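Local coordinates for protein serine hydrolase CCSP0084 (Cycloclasticus sp. P1, PDB 4I3F) that is a serine hydrolase of the alpha/beta hydrolase fold that probably cleaves carbon-carbon bonds of meta-cleavage products and ester bonds, at residues A[60-65]-A[280-285]; A[183-188]-A[274-279]. All coordinates share one frame; numbering follows the deposited sequence.

Contact 1: residues A[60-65]-A[280-285]; sequences MSNWQY and WVQIEK
The side-chain amide of Gln282 reaches across to the backbone carbonyl of Asn62. Gln282 NE2 donates to Asn62 O at 3.0 Å. The N-H...O angle is 164°, so the bond is nearly straight. The acceptor lies in the plane of the Gln282 amide, while the donor is tilted somewhat from the carbonyl plane of Asn62. Gln282 CG sits between the backbone N and the carbonyl carbon (chi1 89°), which puts it 4.0 Å from Trp63 CZ3, in an oblique approach to the indole. A bend at chi2 then carries the amide to Asn62 O. Apolar contact continues at Ile283, whose CD1 comes to the edge of the Tyr65 ring, near its plane, 3.5 Å from CD1 of Tyr65. Replacing Gln282 by alanine removes the amide and CG, and would probably leave Asn62 O without this donor and open a gap beside the Trp63 ring.

Further out, the Asn62 side chain turns elsewhere. Its OD1 accepts from Asn124 ND2 and from the backbone N of Gly52. Asn62 CB lies over one face of the Trp63 ring, offset toward the rim. The Trp63 side chain packs on Val122 and Asn124, and the Gln282 side chain on Met148 and Phe289. On the Gln282 side, Trp280 holds the N-cap position, and its carbonyl O accepts from the backbone N of both Ile283 and Glu284. The contact joins the short helices 59-63 and 281-284 of the alpha/beta hydrolase fold, close to the strand 119-124 that leads into the probable nucleophile elbow.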
loop_
_atom_site.group_PDB
_atom_site.type_symbol
_atom_site.label_atom_id
_atom_site.label_comp_id
_atom_site.label_asym_id
_atom_site.label_seq_id
_atom_site.Cartn_x
_atom_site.Cartn_y
_atom_site.Cartn_z
ATOM N N MET A 60 10.012 0.674 2.692
ATOM C CA MET A 60 11.070 -0.033 1.990
ATOM C C MET A 60 10.800 -1.523 1.805
ATOM O O MET A 60 11.197 -2.088 0.789
ATOM C CB MET A 60 12.424 0.208 2.649
ATOM C CG MET A 60 12.913 1.630 2.458
ATOM S SD MET A 60 12.834 2.120 0.725
ATOM C CE MET A 60 14.126 1.064 0.086
ATOM N N SER A 61 10.122 -2.162 2.761
ATOM C CA SER A 61 9.860 -3.604 2.632
ATOM C C SER A 61 8.980 -3.866 1.410
ATOM O O SER A 61 9.105 -4.904 0.753
ATOM C CB SER A 61 9.222 -4.194 3.898
ATOM O OG SER A 61 7.919 -3.684 4.103
ATOM N N ASN A 62 8.117 -2.907 1.096
ATOM C CA ASN A 62 7.256 -2.993 -0.071
ATOM C C ASN A 62 7.954 -2.556 -1.349
ATOM O O ASN A 62 7.841 -3.219 -2.378
ATOM C CB ASN A 62 6.034 -2.093 0.106
ATOM C CG ASN A 62 4.933 -2.743 0.895
ATOM O OD1 ASN A 62 3.769 -2.740 0.479
ATOM N ND2 ASN A 62 5.280 -3.287 2.053
ATOM N N TRP A 63 8.671 -1.434 -1.282
ATOM C CA TRP A 63 9.055 -0.724 -2.502
ATOM C C TRP A 63 10.544 -0.729 -2.833
ATOM O O TRP A 63 10.963 -0.049 -3.770
ATOM C CB TRP A 63 8.509 0.720 -2.477
ATOM C CG TRP A 63 7.024 0.801 -2.252
ATOM C CD1 TRP A 63 6.380 1.436 -1.223
ATOM C CD2 TRP A 63 5.993 0.209 -3.060
ATOM N NE1 TRP A 63 5.019 1.281 -1.349
ATOM C CE2 TRP A 63 4.756 0.532 -2.466
ATOM C CE3 TRP A 63 5.998 -0.560 -4.227
ATOM C CZ2 TRP A 63 3.529 0.115 -3.005
ATOM C CZ3 TRP A 63 4.782 -0.978 -4.760
ATOM C CH2 TRP A 63 3.567 -0.646 -4.147
ATOM N N GLN A 64 11.346 -1.513 -2.115
ATOM C CA GLN A 64 12.792 -1.471 -2.338
ATOM C C GLN A 64 13.223 -1.901 -3.741
ATOM O O GLN A 64 14.320 -1.566 -4.179
ATOM C CB GLN A 64 13.546 -2.287 -1.283
ATOM C CG GLN A 64 13.284 -3.776 -1.332
ATOM C CD GLN A 64 14.365 -4.558 -0.601
ATOM O OE1 GLN A 64 15.555 -4.398 -0.876
ATOM N NE2 GLN A 64 13.956 -5.405 0.332
ATOM N N TYR A 65 12.375 -2.640 -4.447
ATOM C CA TYR A 65 12.717 -3.066 -5.801
ATOM C C TYR A 65 12.189 -2.108 -6.859
ATOM O O TYR A 65 12.797 -1.936 -7.925
ATOM C CB TYR A 65 12.174 -4.465 -6.059
ATOM C CG TYR A 65 12.734 -5.468 -5.101
ATOM C CD1 TYR A 65 11.954 -5.991 -4.081
ATOM C CD2 TYR A 65 14.062 -5.855 -5.182
ATOM C CE1 TYR A 65 12.473 -6.903 -3.187
ATOM C CE2 TYR A 65 14.590 -6.763 -4.296
ATOM C CZ TYR A 65 13.793 -7.283 -3.300
ATOM O OH TYR A 65 14.328 -8.190 -2.417
ATOM N N TRP A 280 1.730 -9.921 -2.900
ATOM C CA TRP A 280 2.867 -9.040 -3.190
ATOM C C TRP A 280 3.318 -9.173 -4.640
ATOM O O TRP A 280 4.386 -9.735 -4.903
ATOM C CB TRP A 280 4.050 -9.373 -2.279
ATOM C CG TRP A 280 3.904 -8.876 -0.871
ATOM C CD1 TRP A 280 3.013 -7.943 -0.414
ATOM C CD2 TRP A 280 4.673 -9.287 0.265
ATOM N NE1 TRP A 280 3.184 -7.755 0.937
ATOM C CE2 TRP A 280 4.195 -8.568 1.378
ATOM C CE3 TRP A 280 5.720 -10.195 0.450
ATOM C CZ2 TRP A 280 4.733 -8.727 2.659
ATOM C CZ3 TRP A 280 6.252 -10.352 1.724
ATOM C CH2 TRP A 280 5.756 -9.624 2.810
ATOM N N VAL A 281 2.508 -8.653 -5.561
ATOM C CA VAL A 281 2.789 -8.722 -6.998
ATOM C C VAL A 281 4.147 -8.106 -7.308
ATOM O O VAL A 281 4.884 -8.608 -8.159
ATOM C CB VAL A 281 1.708 -7.969 -7.822
ATOM C CG1 VAL A 281 2.012 -8.051 -9.303
ATOM C CG2 VAL A 281 0.313 -8.536 -7.548
ATOM N N GLN A 282 4.480 -7.030 -6.596
ATOM C CA GLN A 282 5.703 -6.277 -6.854
ATOM C C GLN A 282 6.975 -7.008 -6.426
ATOM O O GLN A 282 8.073 -6.653 -6.864
ATOM C CB GLN A 282 5.626 -4.887 -6.201
ATOM C CG GLN A 282 6.138 -4.792 -4.760
ATOM C CD GLN A 282 5.197 -5.377 -3.705
ATOM O OE1 GLN A 282 4.249 -6.104 -4.010
ATOM N NE2 GLN A 282 5.474 -5.056 -2.444
ATOM N N ILE A 283 6.829 -8.021 -5.569
ATOM C CA ILE A 283 7.955 -8.852 -5.164
ATOM C C ILE A 283 7.985 -10.138 -5.984
ATOM O O ILE A 283 9.050 -10.589 -6.395
ATOM C CB ILE A 283 7.883 -9.242 -3.663
ATOM C CG1 ILE A 283 7.702 -8.013 -2.774
ATOM C CG2 ILE A 283 9.133 -10.035 -3.247
ATOM C CD1 ILE A 283 8.821 -7.026 -2.866
ATOM N N GLU A 284 6.817 -10.732 -6.220
ATOM C CA GLU A 284 6.762 -12.002 -6.948
ATOM C C GLU A 284 7.167 -11.810 -8.401
ATOM O O GLU A 284 7.945 -12.594 -8.945
ATOM C CB GLU A 284 5.353 -12.599 -6.883
ATOM C CG GLU A 284 5.234 -14.019 -7.442
ATOM C CD GLU A 284 4.677 -14.992 -6.414
ATOM O OE1 GLU A 284 3.851 -14.559 -5.585
ATOM O OE2 GLU A 284 5.065 -16.174 -6.438
ATOM N N LYS A 285 6.621 -10.765 -9.017
ATOM C CA LYS A 285 6.879 -10.444 -10.421
ATOM C C LYS A 285 7.548 -9.079 -10.492
ATOM O O LYS A 285 6.980 -8.146 -11.074
ATOM C CB LYS A 285 5.563 -10.337 -11.202
ATOM C CG LYS A 285 4.495 -11.370 -10.850
ATOM C CD LYS A 285 4.792 -12.708 -11.501
ATOM C CE LYS A 285 3.617 -13.677 -11.332
ATOM N NZ LYS A 285 3.864 -14.964 -12.050
#

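Contact 2: residues A[183-188]-A[274-279]; sequences FLFDPS and FDHCGH
In Phe185, chi1 of 178° carries CG away from the backbone N and lays the ring beside His276. The His276 ring, with CG anti to the carbonyl carbon (chi1 -69°), turns its edge toward the face of Phe185. The two form an offset edge-to-face pair, with planes at 82° and CD2 of His276 3.5 Å from CE2 of Phe185. His276 CA adds a CH-pi contact over a face of the Phe185 ring, 4.0 Å from its centroid. His276 ND1 donates to Asp275 OD1 at 2.9 Å, almost straight and in the ring plane, which should fix the imidazole's rotation.

Between the aromatic pairs the backbones pass closely. Gly278 CA meets Phe183 O at 3.5 Å in a CA-H...O contact, where a side chain would clash. Beyond it, Phe183 and His279 meet rim to rim, with CE1 of Phe183 3.8 Å from CD2 of His279. Phe183 also stacks with Phe253 and Trp280.

His279 ND1 is hydrogen-bonded to Asp251, and the His279 side chain touches Ser125. This Ser-His-Asp grouping is consistent with the catalytic triad of alpha/beta hydrolases, with His279 on the loop after strand 269-274.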
loop_
_atom_site.group_PDB
_atom_site.type_symbol
_atom_site.label_atom_id
_atom_site.label_comp_id
_atom_site.label_asym_id
_atom_site.label_seq_id
_atom_site.Cartn_x
_atom_site.Cartn_y
_atom_site.Cartn_z
ATOM N N PHE A 183 2.021 -14.338 1.440
ATOM C CA PHE A 183 2.020 -13.169 0.572
ATOM C C PHE A 183 2.566 -13.485 -0.817
ATOM O O PHE A 183 2.431 -12.681 -1.741
ATOM C CB PHE A 183 2.843 -12.034 1.193
ATOM C CG PHE A 183 2.088 -11.221 2.205
ATOM C CD1 PHE A 183 1.025 -10.417 1.809
ATOM C CD2 PHE A 183 2.444 -11.244 3.544
ATOM C CE1 PHE A 183 0.325 -9.657 2.737
ATOM C CE2 PHE A 183 1.747 -10.490 4.480
ATOM C CZ PHE A 183 0.695 -9.690 4.075
ATOM N N LEU A 184 3.195 -14.644 -0.961
ATOM C CA LEU A 184 3.744 -15.041 -2.248
ATOM C C LEU A 184 3.127 -16.362 -2.693
ATOM O O LEU A 184 2.804 -17.214 -1.860
ATOM C CB LEU A 184 5.264 -15.177 -2.152
ATOM C CG LEU A 184 5.992 -13.853 -1.920
ATOM C CD1 LEU A 184 7.359 -14.084 -1.330
ATOM C CD2 LEU A 184 6.114 -13.108 -3.227
ATOM N N PHE A 185 2.955 -16.525 -4.002
ATOM C CA PHE A 185 2.511 -17.802 -4.547
ATOM C C PHE A 185 3.652 -18.823 -4.524
ATOM O O PHE A 185 3.428 -20.008 -4.256
ATOM C CB PHE A 185 1.980 -17.632 -5.975
ATOM C CG PHE A 185 1.555 -18.926 -6.611
ATOM C CD1 PHE A 185 0.272 -19.420 -6.418
ATOM C CD2 PHE A 185 2.444 -19.656 -7.389
ATOM C CE1 PHE A 185 -0.113 -20.631 -7.001
ATOM C CE2 PHE A 185 2.070 -20.859 -7.966
ATOM C CZ PHE A 185 0.784 -21.341 -7.772
ATOM N N ASP A 186 4.870 -18.359 -4.817
ATOM C CA ASP A 186 6.073 -19.190 -4.723
ATOM C C ASP A 186 7.022 -18.556 -3.716
ATOM O O ASP A 186 7.797 -17.670 -4.060
ATOM C CB ASP A 186 6.759 -19.339 -6.093
ATOM C CG ASP A 186 8.096 -20.083 -6.015
ATOM O OD1 ASP A 186 8.412 -20.656 -4.959
ATOM O OD2 ASP A 186 8.832 -20.106 -7.028
ATOM N N PRO A 187 6.965 -19.020 -2.458
ATOM C CA PRO A 187 7.748 -18.426 -1.369
ATOM C C PRO A 187 9.263 -18.472 -1.608
ATOM O O PRO A 187 9.973 -17.648 -1.042
ATOM C CB PRO A 187 7.388 -19.299 -0.161
ATOM C CG PRO A 187 6.098 -19.945 -0.509
ATOM C CD PRO A 187 6.127 -20.140 -1.996
ATOM N N SER A 188 9.744 -19.406 -2.423
ATOM C CA SER A 188 11.181 -19.530 -2.684
ATOM C C SER A 188 11.786 -18.283 -3.350
ATOM O O SER A 188 13.000 -18.086 -3.333
ATOM C CB SER A 188 11.459 -20.756 -3.554
ATOM O OG SER A 188 11.155 -20.486 -4.909
ATOM N N PHE A 274 -2.197 -10.946 -12.825
ATOM C CA PHE A 274 -1.069 -11.862 -12.992
ATOM C C PHE A 274 -1.385 -13.253 -12.456
ATOM O O PHE A 274 -1.911 -13.407 -11.353
ATOM C CB PHE A 274 0.170 -11.329 -12.269
ATOM C CG PHE A 274 0.750 -10.088 -12.887
ATOM C CD1 PHE A 274 1.592 -10.176 -13.985
ATOM C CD2 PHE A 274 0.469 -8.838 -12.358
ATOM C CE1 PHE A 274 2.140 -9.027 -14.559
ATOM C CE2 PHE A 274 1.013 -7.683 -12.921
ATOM C CZ PHE A 274 1.851 -7.785 -14.022
ATOM N N ASP A 275 -1.051 -14.270 -13.248
ATOM C CA ASP A 275 -1.225 -15.659 -12.856
ATOM C C ASP A 275 -0.059 -16.111 -12.008
ATOM O O ASP A 275 1.024 -15.530 -12.089
ATOM C CB ASP A 275 -1.230 -16.530 -14.109
ATOM C CG ASP A 275 0.078 -16.441 -14.871
ATOM O OD1 ASP A 275 0.844 -17.422 -14.853
ATOM O OD2 ASP A 275 0.350 -15.378 -15.466
ATOM N N HIS A 276 -0.273 -17.175 -11.236
ATOM C CA HIS A 276 0.753 -17.753 -10.371
ATOM C C HIS A 276 1.408 -16.674 -9.543
ATOM O O HIS A 276 2.625 -16.491 -9.575
ATOM C CB HIS A 276 1.808 -18.498 -11.198
ATOM C CG HIS A 276 1.299 -19.747 -11.848
ATOM N ND1 HIS A 276 0.856 -19.781 -13.154
ATOM C CD2 HIS A 276 1.178 -21.009 -11.375
ATOM C CE1 HIS A 276 0.487 -21.012 -13.456
ATOM N NE2 HIS A 276 0.664 -21.776 -12.394
ATOM N N CYS A 277 0.587 -15.956 -8.794
ATOM C CA CYS A 277 1.049 -14.751 -8.141
ATOM C C CYS A 277 0.362 -14.585 -6.810
ATOM O O CYS A 277 -0.852 -14.812 -6.689
ATOM C CB CYS A 277 0.747 -13.532 -9.027
ATOM S SG CYS A 277 1.646 -12.063 -8.539
ATOM N N GLY A 278 1.131 -14.164 -5.812
ATOM C CA GLY A 278 0.562 -13.838 -4.518
ATOM C C GLY A 278 0.293 -12.360 -4.363
ATOM O O GLY A 278 0.597 -11.553 -5.253
ATOM N N HIS A 279 -0.288 -11.997 -3.223
ATOM C CA HIS A 279 -0.618 -10.599 -2.948
ATOM C C HIS A 279 0.494 -9.592 -3.263
ATOM O O HIS A 279 0.222 -8.518 -3.811
ATOM C CB HIS A 279 -1.067 -10.407 -1.500
ATOM C CG HIS A 279 -1.499 -9.004 -1.214
ATOM N ND1 HIS A 279 -2.609 -8.440 -1.808
ATOM C CD2 HIS A 279 -0.929 -8.027 -0.468
ATOM C CE1 HIS A 279 -2.727 -7.187 -1.405
ATOM N NE2 HIS A 279 -1.716 -6.909 -0.597
#

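The centres of the two contacts lie about 11 Å apart, on the same side of the chain's centre. Along the chain the order is 60-65, 183-188, 274-279 and 280-285, so contact 2 falls between the two segments of contact 1. Segments 274-279 and 280-285 are continuous and run from the end of the edge strand 269-274 into helix 281-284. Glu284 of contact 1 ties the two together: its OE1 accepts from the backbone N of Phe185 and Gly278, and its OE2 from that of Asp186. The loop with the probable catalytic histidine therefore packs on the loop after helix 173-182, while helix 281-284, which follows it directly, packs on helix 59-63.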